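Local coordinates for protein probable dehydrogenase (Mesorhizobium loti, PDB 3T37) that probably oxidises the 4-hydroxymethyl group of pyridoxine to the aldehyde pyridoxal with bound FAD and molecular oxygen, as a member of the GMC oxidoreductase family, at residues A163-P168 and P324-H329; I263-G268 and L489-A494; D288-G293 and V387-P392; H308-G313 and I458-P463. All blocks are in the same frame, centred on the assembly; numbering follows the deposited sequence.

Contact 1 of 4, residues A163-P168 and P324-H329; sequences ADEVSP and PSRLQH
Two irregular loops of the pyridoxine oxidase meet at a type I beta turn, Ala163 to Val166, and the turn residue Glu165 carries most of the contact with Arg326 and Leu327. No hydrogen bond or salt bridge crosses between the loops. The guanidinium of Arg326 lies over the backbone of the turn with one flat face on it: NH2 comes within 3.5 Å of Glu165 CA, the carbon sitting off toward the rim of the group. Bends at chi2 and chi3 fold the arginine chain back to this place. The charged ends do not pair, since Glu165 OE1 stays 6.1 Å from Arg326 NH2. Instead the carboxylate curls back on its own loop, where OE1 accepts from Ala163 N at 2.6 Å on the syn side and OE2 is bonded to His160. The bend at chi2 (87°) makes this possible and leaves OE2 3.8 Å from Leu327 CD2, a plain packing contact. Leu327 is itself fixed by an ST turn, its N giving a hydrogen bond of 3.0 Å to Ser325 OG. Beyond the contact, Ser167 caps helix 168-179 through a bond from Ala170 N to its OG. Glu331, near the start of strand 330-336, joins the two loops by accepting from Ser167 N with one oxygen and bonding Ser325 OG with the other.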
# COMPACT_ATOMS: atom_id res chain seq x y z
N ALA A 163 -0.13 29.06 -4.18
CA ALA A 163 -1.30 29.59 -4.89
C ALA A 163 -1.16 31.09 -5.06
O ALA A 163 -0.92 31.57 -6.17
CB ALA A 163 -2.58 29.24 -4.16
N ASP A 164 -1.30 31.82 -3.96
CA ASP A 164 -1.21 33.27 -4.01
C ASP A 164 0.18 33.79 -4.35
O ASP A 164 0.31 34.84 -4.96
CB ASP A 164 -1.68 33.88 -2.69
CG ASP A 164 -3.15 34.26 -2.72
OD1 ASP A 164 -3.46 35.38 -3.20
OD2 ASP A 164 -3.99 33.44 -2.28
N GLU A 165 1.22 33.06 -3.95
CA GLU A 165 2.59 33.52 -4.19
C GLU A 165 3.08 33.24 -5.60
O GLU A 165 4.18 33.66 -5.97
CB GLU A 165 3.57 32.89 -3.18
CG GLU A 165 2.92 32.24 -1.97
CD GLU A 165 2.52 30.79 -2.22
OE1 GLU A 165 1.33 30.54 -2.54
OE2 GLU A 165 3.40 29.90 -2.08
N VAL A 166 2.29 32.51 -6.39
CA VAL A 166 2.68 32.21 -7.77
C VAL A 166 2.76 33.49 -8.56
O VAL A 166 1.80 34.26 -8.61
CB VAL A 166 1.70 31.24 -8.44
CG1 VAL A 166 2.06 31.06 -9.91
CG2 VAL A 166 1.69 29.91 -7.72
N SER A 167 3.91 33.74 -9.18
CA SER A 167 4.12 34.98 -9.92
C SER A 167 3.12 35.12 -11.07
O SER A 167 2.66 34.13 -11.63
CB SER A 167 5.54 35.05 -10.45
OG SER A 167 5.64 34.48 -11.74
N PRO A 168 2.77 36.37 -11.41
CA PRO A 168 1.84 36.60 -12.51
C PRO A 168 2.36 36.04 -13.83
O PRO A 168 1.55 35.55 -14.64
CB PRO A 168 1.70 38.14 -12.57
CG PRO A 168 2.82 38.67 -11.72
CD PRO A 168 3.08 37.62 -10.68
N PRO A 324 11.98 39.46 -9.27
CA PRO A 324 12.85 38.36 -8.84
C PRO A 324 12.11 37.19 -8.15
O PRO A 324 12.77 36.38 -7.49
CB PRO A 324 13.79 39.03 -7.84
CG PRO A 324 13.78 40.47 -8.22
CD PRO A 324 12.37 40.74 -8.66
N SER A 325 10.78 37.13 -8.30
CA SER A 325 9.97 35.98 -7.87
C SER A 325 9.86 35.75 -6.35
O SER A 325 10.87 35.75 -5.63
CB SER A 325 10.41 34.68 -8.56
OG SER A 325 9.97 33.53 -7.86
N ARG A 326 8.63 35.55 -5.88
CA ARG A 326 8.37 35.31 -4.46
C ARG A 326 8.68 33.87 -4.04
O ARG A 326 8.52 33.51 -2.87
CB ARG A 326 6.90 35.65 -4.12
CG ARG A 326 6.44 37.03 -4.60
CD ARG A 326 5.70 37.82 -3.51
NE ARG A 326 4.28 37.47 -3.40
CZ ARG A 326 3.76 36.77 -2.39
NH1 ARG A 326 4.53 36.33 -1.40
NH2 ARG A 326 2.45 36.51 -2.37
N LEU A 327 9.14 33.05 -4.99
CA LEU A 327 9.40 31.63 -4.72
C LEU A 327 10.84 31.21 -5.05
O LEU A 327 11.81 31.70 -4.44
CB LEU A 327 8.41 30.74 -5.48
CG LEU A 327 6.96 30.72 -4.99
CD1 LEU A 327 6.03 29.93 -5.93
CD2 LEU A 327 6.89 30.17 -3.57
N GLN A 328 10.96 30.31 -6.02
CA GLN A 328 12.21 29.61 -6.29
C GLN A 328 12.69 29.79 -7.74
O GLN A 328 13.63 29.10 -8.17
CB GLN A 328 12.02 28.13 -5.99
CG GLN A 328 11.04 27.43 -6.93
CD GLN A 328 11.74 26.42 -7.82
OE1 GLN A 328 12.96 26.43 -7.97
NE2 GLN A 328 10.95 25.52 -8.42
N HIS A 329 12.03 30.69 -8.47
CA HIS A 329 12.43 31.11 -9.82
C HIS A 329 12.02 30.20 -10.99
O HIS A 329 11.72 30.69 -12.08
CB HIS A 329 13.92 31.50 -9.88
CG HIS A 329 14.28 32.62 -8.96
ND1 HIS A 329 15.33 32.55 -8.07
CD2 HIS A 329 13.73 33.85 -8.79
CE1 HIS A 329 15.41 33.68 -7.39
NE2 HIS A 329 14.45 34.48 -7.80

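Contact 2 of 4, residues I263-G268 and L489-A494; sequences IVLCAG and LFVVDA. With FAD (flavin-adenine dinucleotide), chain B.
Ile263 begins a parallel pairing with Leu489: its O takes the N-H of Phe490 at 2.8 Å, while its CG2 packs on Leu489 CD1. Val264 points to the other face of the sheet, and its CG1, set opposite the backbone N (chi1 -176°), meets Val492 CG2 at 3.6 Å beside Leu32 and Phe516. Leu265 is gripped through both its backbone N, which bonds Phe490 O at 2.6 Å, and its O, which receives Val492 N at 2.9 Å in a nearly straight bond (179°). Its CD1 returns to the Leu489 face, 3.9 Å from Leu489 CD1. After Leu265 the strand gives way to a loop, and the Asp493 carboxylate takes over. Gly268 N donates to Asp493 OD2 at 3.0 Å, approaching from above the carboxylate plane, while Ser272 also bonds OD2 and Ser495 holds OD1. Without this carboxylate, as with an alanine here, Gly268 N would probably lose its acceptor and the Ser272 and Ser495 hydroxyls their common partner, leaving the Gly268 backbone freer to shift. Next along, Ala494 N binds FAD O2P at 3.0 Å. Neighbouring parallel strands that end together over a dinucleotide pyrophosphate are characteristic of the Rossmann-type FAD domain of GMC oxidoreductases.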
# COMPACT_ATOMS: atom_id res chain seq x y z
N ILE A 263 26.91 -2.04 6.16
CA ILE A 263 27.31 -0.76 5.56
C ILE A 263 26.30 -0.34 4.48
O ILE A 263 25.99 -1.12 3.57
CB ILE A 263 28.74 -0.82 4.94
CG1 ILE A 263 29.81 -1.00 6.03
CG2 ILE A 263 29.06 0.45 4.18
CD1 ILE A 263 29.95 -2.44 6.56
N VAL A 264 25.80 0.89 4.58
CA VAL A 264 24.88 1.41 3.58
C VAL A 264 25.52 2.61 2.89
O VAL A 264 25.90 3.56 3.57
CB VAL A 264 23.56 1.89 4.20
CG1 VAL A 264 22.59 2.34 3.10
CG2 VAL A 264 22.93 0.80 5.06
N LEU A 265 25.63 2.57 1.57
CA LEU A 265 26.23 3.67 0.82
C LEU A 265 25.17 4.70 0.38
O LEU A 265 24.20 4.34 -0.30
CB LEU A 265 27.00 3.13 -0.39
CG LEU A 265 28.51 2.89 -0.29
CD1 LEU A 265 28.96 2.42 1.11
CD2 LEU A 265 28.97 1.93 -1.38
N CYS A 266 25.34 5.96 0.77
CA CYS A 266 24.43 7.03 0.40
C CYS A 266 25.19 8.24 -0.09
O CYS A 266 24.80 9.38 0.22
CB CYS A 266 23.59 7.45 1.60
SG CYS A 266 22.65 6.07 2.29
N ALA A 267 26.26 8.01 -0.85
CA ALA A 267 27.17 9.09 -1.21
C ALA A 267 26.75 9.78 -2.50
O ALA A 267 27.36 10.77 -2.91
CB ALA A 267 28.60 8.57 -1.33
N GLY A 268 25.70 9.26 -3.14
CA GLY A 268 25.14 9.93 -4.30
C GLY A 268 25.61 9.33 -5.62
O GLY A 268 26.43 8.41 -5.63
N LEU A 489 26.64 -5.12 2.39
CA LEU A 489 26.85 -3.82 1.75
C LEU A 489 25.68 -3.42 0.86
O LEU A 489 25.33 -4.12 -0.11
CB LEU A 489 28.12 -3.86 0.91
CG LEU A 489 28.39 -2.57 0.14
CD1 LEU A 489 28.53 -1.41 1.10
CD2 LEU A 489 29.64 -2.73 -0.68
N PHE A 490 25.09 -2.27 1.17
CA PHE A 490 23.95 -1.78 0.42
C PHE A 490 24.24 -0.42 -0.18
O PHE A 490 25.02 0.36 0.37
CB PHE A 490 22.72 -1.65 1.35
CG PHE A 490 22.39 -2.93 2.05
CD1 PHE A 490 21.44 -3.79 1.53
CD2 PHE A 490 23.04 -3.28 3.23
CE1 PHE A 490 21.14 -4.98 2.16
CE2 PHE A 490 22.74 -4.47 3.87
CZ PHE A 490 21.79 -5.32 3.33
N VAL A 491 23.61 -0.14 -1.32
CA VAL A 491 23.68 1.17 -1.93
C VAL A 491 22.25 1.66 -1.96
O VAL A 491 21.37 0.99 -2.50
CB VAL A 491 24.23 1.12 -3.35
CG1 VAL A 491 24.47 2.54 -3.87
CG2 VAL A 491 25.53 0.31 -3.41
N VAL A 492 22.01 2.82 -1.35
CA VAL A 492 20.66 3.35 -1.19
C VAL A 492 20.70 4.85 -1.44
O VAL A 492 20.81 5.64 -0.49
CB VAL A 492 20.14 3.08 0.24
CG1 VAL A 492 18.70 3.57 0.38
CG2 VAL A 492 20.19 1.59 0.58
N ASP A 493 20.66 5.23 -2.72
CA ASP A 493 20.63 6.64 -3.15
C ASP A 493 20.34 6.73 -4.65
O ASP A 493 19.97 5.73 -5.26
CB ASP A 493 21.94 7.37 -2.79
CG ASP A 493 23.17 6.73 -3.42
OD1 ASP A 493 23.10 6.27 -4.58
OD2 ASP A 493 24.23 6.68 -2.76
N ALA A 494 20.52 7.90 -5.27
CA ALA A 494 20.18 8.05 -6.69
C ALA A 494 20.96 7.08 -7.59
O ALA A 494 20.55 6.79 -8.71
CB ALA A 494 20.39 9.47 -7.15
PA FAD B . 23.19 13.66 -2.04
O1A FAD B . 24.01 14.50 -2.98
O2A FAD B . 21.95 14.39 -1.54
O5B FAD B . 24.03 13.21 -0.75
C5B FAD B . 25.31 12.64 -0.88
C4B FAD B . 26.04 12.98 0.41
O4B FAD B . 27.16 12.14 0.57
C3B FAD B . 26.55 14.41 0.43
O3B FAD B . 26.14 14.98 1.66
C2B FAD B . 28.06 14.25 0.32
O2B FAD B . 28.81 15.29 0.92
C1B FAD B . 28.27 12.90 1.01
N9A FAD B . 29.46 12.18 0.54
C8A FAD B . 29.85 11.99 -0.76
N7A FAD B . 30.98 11.23 -0.75
C5A FAD B . 31.30 10.92 0.52
C6A FAD B . 32.35 10.19 1.08
N6A FAD B . 33.21 9.51 0.31
N1A FAD B . 32.40 10.04 2.46
C2A FAD B . 31.45 10.63 3.26
N3A FAD B . 30.42 11.36 2.70
C4A FAD B . 30.35 11.50 1.35
N1 FAD B . 15.70 17.23 -7.01
C2 FAD B . 14.35 17.49 -6.96
O2 FAD B . 13.55 16.56 -6.87
N3 FAD B . 13.86 18.77 -7.06
C4 FAD B . 14.74 19.82 -7.20
O4 FAD B . 14.31 20.97 -7.28
C4X FAD B . 16.10 19.58 -7.24
N5 FAD B . 16.97 20.63 -7.38
C5X FAD B . 18.33 20.41 -7.42
C6 FAD B . 19.18 21.50 -7.54
C7 FAD B . 20.55 21.31 -7.56
C7M FAD B . 21.48 22.49 -7.70
C8 FAD B . 21.05 20.02 -7.44
C8M FAD B . 22.53 19.85 -7.48
C9 FAD B . 20.21 18.92 -7.32
C9A FAD B . 18.83 19.11 -7.30
N10 FAD B . 17.95 18.05 -7.17
C10 FAD B . 16.59 18.28 -7.14
C1' FAD B . 18.45 16.64 -7.07
C2' FAD B . 18.42 16.11 -5.66
O2' FAD B . 18.87 17.13 -4.79
C3' FAD B . 19.34 14.92 -5.60
O3' FAD B . 19.04 14.02 -6.65
C4' FAD B . 19.20 14.20 -4.27
O4' FAD B . 19.56 15.10 -3.24
C5' FAD B . 20.15 13.00 -4.28
O5' FAD B . 20.30 12.51 -2.97
P FAD B . 21.47 11.46 -2.67
O1P FAD B . 21.27 10.92 -1.26
O2P FAD B . 21.46 10.37 -3.75
O3P FAD B . 22.85 12.27 -2.79

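Contact 3 of 4, residues D288-G293 and V387-P392; sequences DAAGVG and VRISGP
At the end of helix 284-290 the backbones come close, Ala290 CA lying 4.2 Å from Gly391 CA, and Ala290 O receives a CA-H...O contact from Gly391 CA at 3.3 Å. Pro392 CD approaches the same carbonyl oxygen, and the proline ring continues past it, its CG reaching Gly291 O. Gly291, just past the helix, forms a Schellman motif, with positive phi (74°) and its N bonded back to Asp288 O; the reversal carries the chain on to Val292, which also faces the second loop. The contact thus joins this helix end to the loop that leaves strand 386-388, one of a two-stranded antiparallel pair with 399-401. The side chains pack through apolar groups. Ala290 CB rests against Ile389 CG1 at 3.7 Å, and Ile389 CD1 goes on to touch Val292 CG2 at 3.8 Å, the two branched side chains meeting at about a right angle. Ile389 CG1 stands between its own backbone N and carbonyl carbon (chi1 59°), which turns the ethyl arm toward both partners. Val292 CG2 serves a second neighbour, Pro392 CB, at 3.9 Å, and so is held between the isoleucine arm and the proline ring. From helix 268-278, Ala274 and Met277 press on Ile389 as well.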
# COMPACT_ATOMS: atom_id res chain seq x y z
N ASP A 288 42.52 -0.71 -13.14
CA ASP A 288 43.92 -0.73 -13.63
C ASP A 288 44.37 0.64 -14.11
O ASP A 288 45.44 1.11 -13.72
CB ASP A 288 44.10 -1.72 -14.79
CG ASP A 288 44.31 -3.16 -14.32
OD1 ASP A 288 44.33 -3.40 -13.09
OD2 ASP A 288 44.45 -4.07 -15.19
N ALA A 289 43.57 1.28 -14.96
CA ALA A 289 43.92 2.59 -15.50
C ALA A 289 44.07 3.63 -14.39
O ALA A 289 44.79 4.60 -14.53
CB ALA A 289 42.87 3.07 -16.51
N ALA A 290 43.37 3.42 -13.28
CA ALA A 290 43.39 4.39 -12.20
C ALA A 290 44.43 3.99 -11.16
O ALA A 290 44.62 4.68 -10.16
CB ALA A 290 42.01 4.51 -11.56
N GLY A 291 45.09 2.85 -11.40
CA GLY A 291 46.12 2.38 -10.50
C GLY A 291 45.57 1.80 -9.20
O GLY A 291 46.22 1.88 -8.15
N VAL A 292 44.38 1.21 -9.26
CA VAL A 292 43.76 0.57 -8.11
C VAL A 292 43.67 -0.94 -8.36
O VAL A 292 43.21 -1.36 -9.43
CB VAL A 292 42.30 1.12 -7.91
CG1 VAL A 292 41.59 0.36 -6.78
CG2 VAL A 292 42.32 2.60 -7.61
N GLY A 293 44.10 -1.76 -7.40
CA GLY A 293 43.95 -3.21 -7.53
C GLY A 293 42.48 -3.63 -7.59
O GLY A 293 41.65 -3.14 -6.81
N VAL A 387 30.77 7.21 -15.24
CA VAL A 387 31.66 7.90 -14.33
C VAL A 387 32.77 6.93 -14.05
O VAL A 387 32.51 5.74 -13.83
CB VAL A 387 31.02 8.11 -12.95
CG1 VAL A 387 31.95 8.98 -12.08
CG2 VAL A 387 29.63 8.70 -13.05
N ARG A 388 34.00 7.42 -14.02
CA ARG A 388 35.07 6.57 -13.50
C ARG A 388 36.11 7.35 -12.73
O ARG A 388 36.35 8.52 -13.01
CB ARG A 388 35.70 5.72 -14.62
CG ARG A 388 36.33 6.48 -15.73
CD ARG A 388 36.32 5.64 -17.03
NE ARG A 388 35.87 6.45 -18.16
CZ ARG A 388 36.68 7.05 -19.05
NH1 ARG A 388 38.00 6.91 -18.96
NH2 ARG A 388 36.15 7.77 -20.03
N ILE A 389 36.71 6.71 -11.73
CA ILE A 389 37.80 7.34 -11.00
C ILE A 389 39.00 7.49 -11.92
O ILE A 389 39.15 6.72 -12.87
CB ILE A 389 38.19 6.53 -9.77
CG1 ILE A 389 38.63 5.12 -10.17
CG2 ILE A 389 37.01 6.48 -8.79
CD1 ILE A 389 39.23 4.31 -9.01
N SER A 390 39.84 8.50 -11.67
CA SER A 390 41.06 8.68 -12.45
C SER A 390 42.27 8.25 -11.63
O SER A 390 43.37 8.12 -12.17
CB SER A 390 41.22 10.14 -12.90
OG SER A 390 41.43 11.00 -11.78
N GLY A 391 42.08 8.02 -10.34
CA GLY A 391 43.16 7.54 -9.48
C GLY A 391 42.61 7.02 -8.16
O GLY A 391 41.39 7.07 -7.95
N PRO A 392 43.50 6.54 -7.27
CA PRO A 392 43.06 5.95 -6.00
C PRO A 392 42.67 7.00 -4.97
O PRO A 392 42.03 6.64 -3.98
CB PRO A 392 44.32 5.22 -5.48
CG PRO A 392 45.34 5.29 -6.60
CD PRO A 392 44.96 6.47 -7.45

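Contact 4 of 4, residues H308-G313 and I458-P463; sequences HLLGAG and ITHHHP. With FAD (flavin-adenine dinucleotide), chain B.
An antiparallel strand pairing, 309-311 against 458-459, passes directly into a cluster of histidines beside the flavin of FAD. The pairing rests on the hydrogen-bonded pair Leu310 and Ile458: Leu310 N donates to Ile458 O at 2.9 Å, and Ile458 N returns a bond to Leu310 O at 2.8 Å. Farther along, His460 N bonds His308 O at 2.8 Å. Ala312 CB closes the other end against Ile458 CD1. Past the strands, His308 ND1 and His462 ND1 share a hydrogen bond of 2.9 Å, in which either may be the donor. The bond runs edge to edge: the rings stand almost perpendicular, at 89°, neither over the other's face. Thr379 O takes the opposite nitrogen of His308, NE2, which helps fix how that ring is turned. His460 is packed on both faces, with Leu310 CD1 in a CH-pi contact 3.6 Å from the ring centroid and His462 CE1 over the other side. CG lies roughly opposite the backbone N of His460 (chi1 -157°), swinging the ring beneath the leucine. Were His460 an alanine, Leu310 CD1 would probably lose the aromatic face it rests on, and His462 CE1 its neighbour. FAD C7M sits over one face of the His461 ring, with His461 CB 3.3 Å from FAD C8. The His462 ring turns its edge to FAD N10, consistent with the histidine-bearing active site of GMC oxidoreductases. Strand 309-318 also pairs with strands 371-378 and 434-437, while Trp91 of strand 90-91 covers Thr459 and Pro463.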
# COMPACT_ATOMS: atom_id res chain seq x y z
N HIS A 308 18.86 14.59 -16.53
CA HIS A 308 17.96 15.40 -17.34
C HIS A 308 18.70 16.65 -17.81
O HIS A 308 19.56 17.19 -17.09
CB HIS A 308 16.73 15.83 -16.53
CG HIS A 308 15.71 14.75 -16.32
ND1 HIS A 308 15.19 14.46 -15.08
CD2 HIS A 308 15.07 13.94 -17.20
CE1 HIS A 308 14.29 13.50 -15.19
NE2 HIS A 308 14.19 13.17 -16.46
N LEU A 309 18.34 17.10 -19.01
CA LEU A 309 18.82 18.36 -19.56
C LEU A 309 17.66 19.35 -19.67
O LEU A 309 16.49 18.97 -19.78
CB LEU A 309 19.40 18.12 -20.97
CG LEU A 309 20.80 17.49 -21.03
CD1 LEU A 309 21.16 17.09 -22.46
CD2 LEU A 309 21.84 18.47 -20.44
N LEU A 310 17.99 20.64 -19.62
CA LEU A 310 17.05 21.70 -19.90
C LEU A 310 17.69 22.63 -20.91
O LEU A 310 18.84 23.05 -20.72
CB LEU A 310 16.71 22.48 -18.63
CG LEU A 310 15.72 21.79 -17.69
CD1 LEU A 310 15.37 22.66 -16.49
CD2 LEU A 310 14.47 21.40 -18.45
N GLY A 311 16.97 22.94 -21.98
CA GLY A 311 17.45 23.96 -22.90
C GLY A 311 17.35 25.31 -22.21
O GLY A 311 16.26 25.70 -21.77
N ALA A 312 18.47 26.02 -22.10
CA ALA A 312 18.49 27.37 -21.54
C ALA A 312 18.94 28.39 -22.58
O ALA A 312 20.14 28.64 -22.75
CB ALA A 312 19.41 27.43 -20.32
N GLY A 313 17.99 28.98 -23.30
CA GLY A 313 16.58 28.69 -23.10
C GLY A 313 15.79 29.31 -24.23
O GLY A 313 16.35 29.97 -25.11
N ILE A 458 21.59 22.62 -20.51
CA ILE A 458 22.35 22.55 -19.27
C ILE A 458 21.76 21.46 -18.39
O ILE A 458 20.61 21.04 -18.56
CB ILE A 458 22.33 23.88 -18.49
CG1 ILE A 458 20.90 24.29 -18.14
CG2 ILE A 458 23.00 24.98 -19.30
CD1 ILE A 458 20.83 25.55 -17.23
N THR A 459 22.55 21.00 -17.43
CA THR A 459 22.08 19.95 -16.55
C THR A 459 20.88 20.39 -15.71
O THR A 459 20.81 21.54 -15.25
CB THR A 459 23.19 19.44 -15.61
OG1 THR A 459 22.61 18.50 -14.70
CG2 THR A 459 23.84 20.60 -14.83
N HIS A 460 19.95 19.47 -15.51
CA HIS A 460 18.81 19.73 -14.64
C HIS A 460 19.20 19.33 -13.22
O HIS A 460 18.41 19.49 -12.29
CB HIS A 460 17.63 18.89 -15.09
CG HIS A 460 16.30 19.43 -14.66
ND1 HIS A 460 16.13 20.23 -13.55
CD2 HIS A 460 15.06 19.28 -15.20
CE1 HIS A 460 14.86 20.55 -13.43
NE2 HIS A 460 14.18 19.98 -14.41
N HIS A 461 20.42 18.80 -13.08
CA HIS A 461 20.97 18.34 -11.79
C HIS A 461 20.31 17.07 -11.25
O HIS A 461 20.08 16.97 -10.04
CB HIS A 461 20.88 19.44 -10.71
CG HIS A 461 21.54 20.73 -11.08
ND1 HIS A 461 22.91 20.89 -11.10
CD2 HIS A 461 21.02 21.94 -11.41
CE1 HIS A 461 23.21 22.13 -11.45
NE2 HIS A 461 22.08 22.79 -11.64
N HIS A 462 20.03 16.09 -12.11
CA HIS A 462 19.48 14.81 -11.65
C HIS A 462 20.33 13.59 -12.03
O HIS A 462 19.80 12.65 -12.63
CB HIS A 462 18.07 14.60 -12.23
CG HIS A 462 17.16 15.77 -12.04
ND1 HIS A 462 16.15 16.08 -12.94
CD2 HIS A 462 17.09 16.70 -11.06
CE1 HIS A 462 15.51 17.16 -12.53
NE2 HIS A 462 16.05 17.55 -11.39
N PRO A 463 21.63 13.58 -11.69
CA PRO A 463 22.44 12.42 -12.07
C PRO A 463 22.00 11.21 -11.27
O PRO A 463 21.68 11.35 -10.08
CB PRO A 463 23.86 12.83 -11.65
CG PRO A 463 23.63 13.76 -10.47
CD PRO A 463 22.39 14.54 -10.87
PA FAD B . 23.19 13.66 -2.04
O1A FAD B . 24.01 14.50 -2.98
O2A FAD B . 21.95 14.39 -1.54
O5B FAD B . 24.03 13.21 -0.75
C5B FAD B . 25.31 12.64 -0.88
C4B FAD B . 26.04 12.98 0.41
O4B FAD B . 27.16 12.14 0.57
C3B FAD B . 26.55 14.41 0.43
O3B FAD B . 26.14 14.98 1.66
C2B FAD B . 28.06 14.25 0.32
O2B FAD B . 28.81 15.29 0.92
C1B FAD B . 28.27 12.90 1.01
N9A FAD B . 29.46 12.18 0.54
C8A FAD B . 29.85 11.99 -0.76
N7A FAD B . 30.98 11.23 -0.75
C5A FAD B . 31.30 10.92 0.52
C6A FAD B . 32.35 10.19 1.08
N6A FAD B . 33.21 9.51 0.31
N1A FAD B . 32.40 10.04 2.46
C2A FAD B . 31.45 10.63 3.26
N3A FAD B . 30.42 11.36 2.70
C4A FAD B . 30.35 11.50 1.35
N1 FAD B . 15.70 17.23 -7.01
C2 FAD B . 14.35 17.49 -6.96
O2 FAD B . 13.55 16.56 -6.87
N3 FAD B . 13.86 18.77 -7.06
C4 FAD B . 14.74 19.82 -7.20
O4 FAD B . 14.31 20.97 -7.28
C4X FAD B . 16.10 19.58 -7.24
N5 FAD B . 16.97 20.63 -7.38
C5X FAD B . 18.33 20.41 -7.42
C6 FAD B . 19.18 21.50 -7.54
C7 FAD B . 20.55 21.31 -7.56
C7M FAD B . 21.48 22.49 -7.70
C8 FAD B . 21.05 20.02 -7.44
C8M FAD B . 22.53 19.85 -7.48
C9 FAD B . 20.21 18.92 -7.32
C9A FAD B . 18.83 19.11 -7.30
N10 FAD B . 17.95 18.05 -7.17
C10 FAD B . 16.59 18.28 -7.14
C1' FAD B . 18.45 16.64 -7.07
C2' FAD B . 18.42 16.11 -5.66
O2' FAD B . 18.87 17.13 -4.79
C3' FAD B . 19.34 14.92 -5.60
O3' FAD B . 19.04 14.02 -6.65
C4' FAD B . 19.20 14.20 -4.27
O4' FAD B . 19.56 15.10 -3.24
C5' FAD B . 20.15 13.00 -4.28
O5' FAD B . 20.30 12.51 -2.97
P FAD B . 21.47 11.46 -2.67
O1P FAD B . 21.27 10.92 -1.26
O2P FAD B . 21.46 10.37 -3.75
O3P FAD B . 22.85 12.27 -2.79

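FAD joins contacts 2 and 4: the parallel strands of contact 2 end at its pyrophosphate, whereas the histidine-bearing turn of contact 4 reaches its isoalloxazine ring. Their centres are 24 Å apart, yet they touch where Ala494 CB meets Pro463 O at 3.7 Å, and contact 4 is nested inside the chain loop closed by contact 2. Contact 3 is nested there too, its centre 20 Å from that of contact 2. Contacts 1 and 3 are peripheral, lying on opposite sides of the chain's centre with 46 Å between their own centres. Contact 1 comes nearest contact 4, about 8 Å between closest atoms, and the Leu327 side chain remains about 12 Å from FAD.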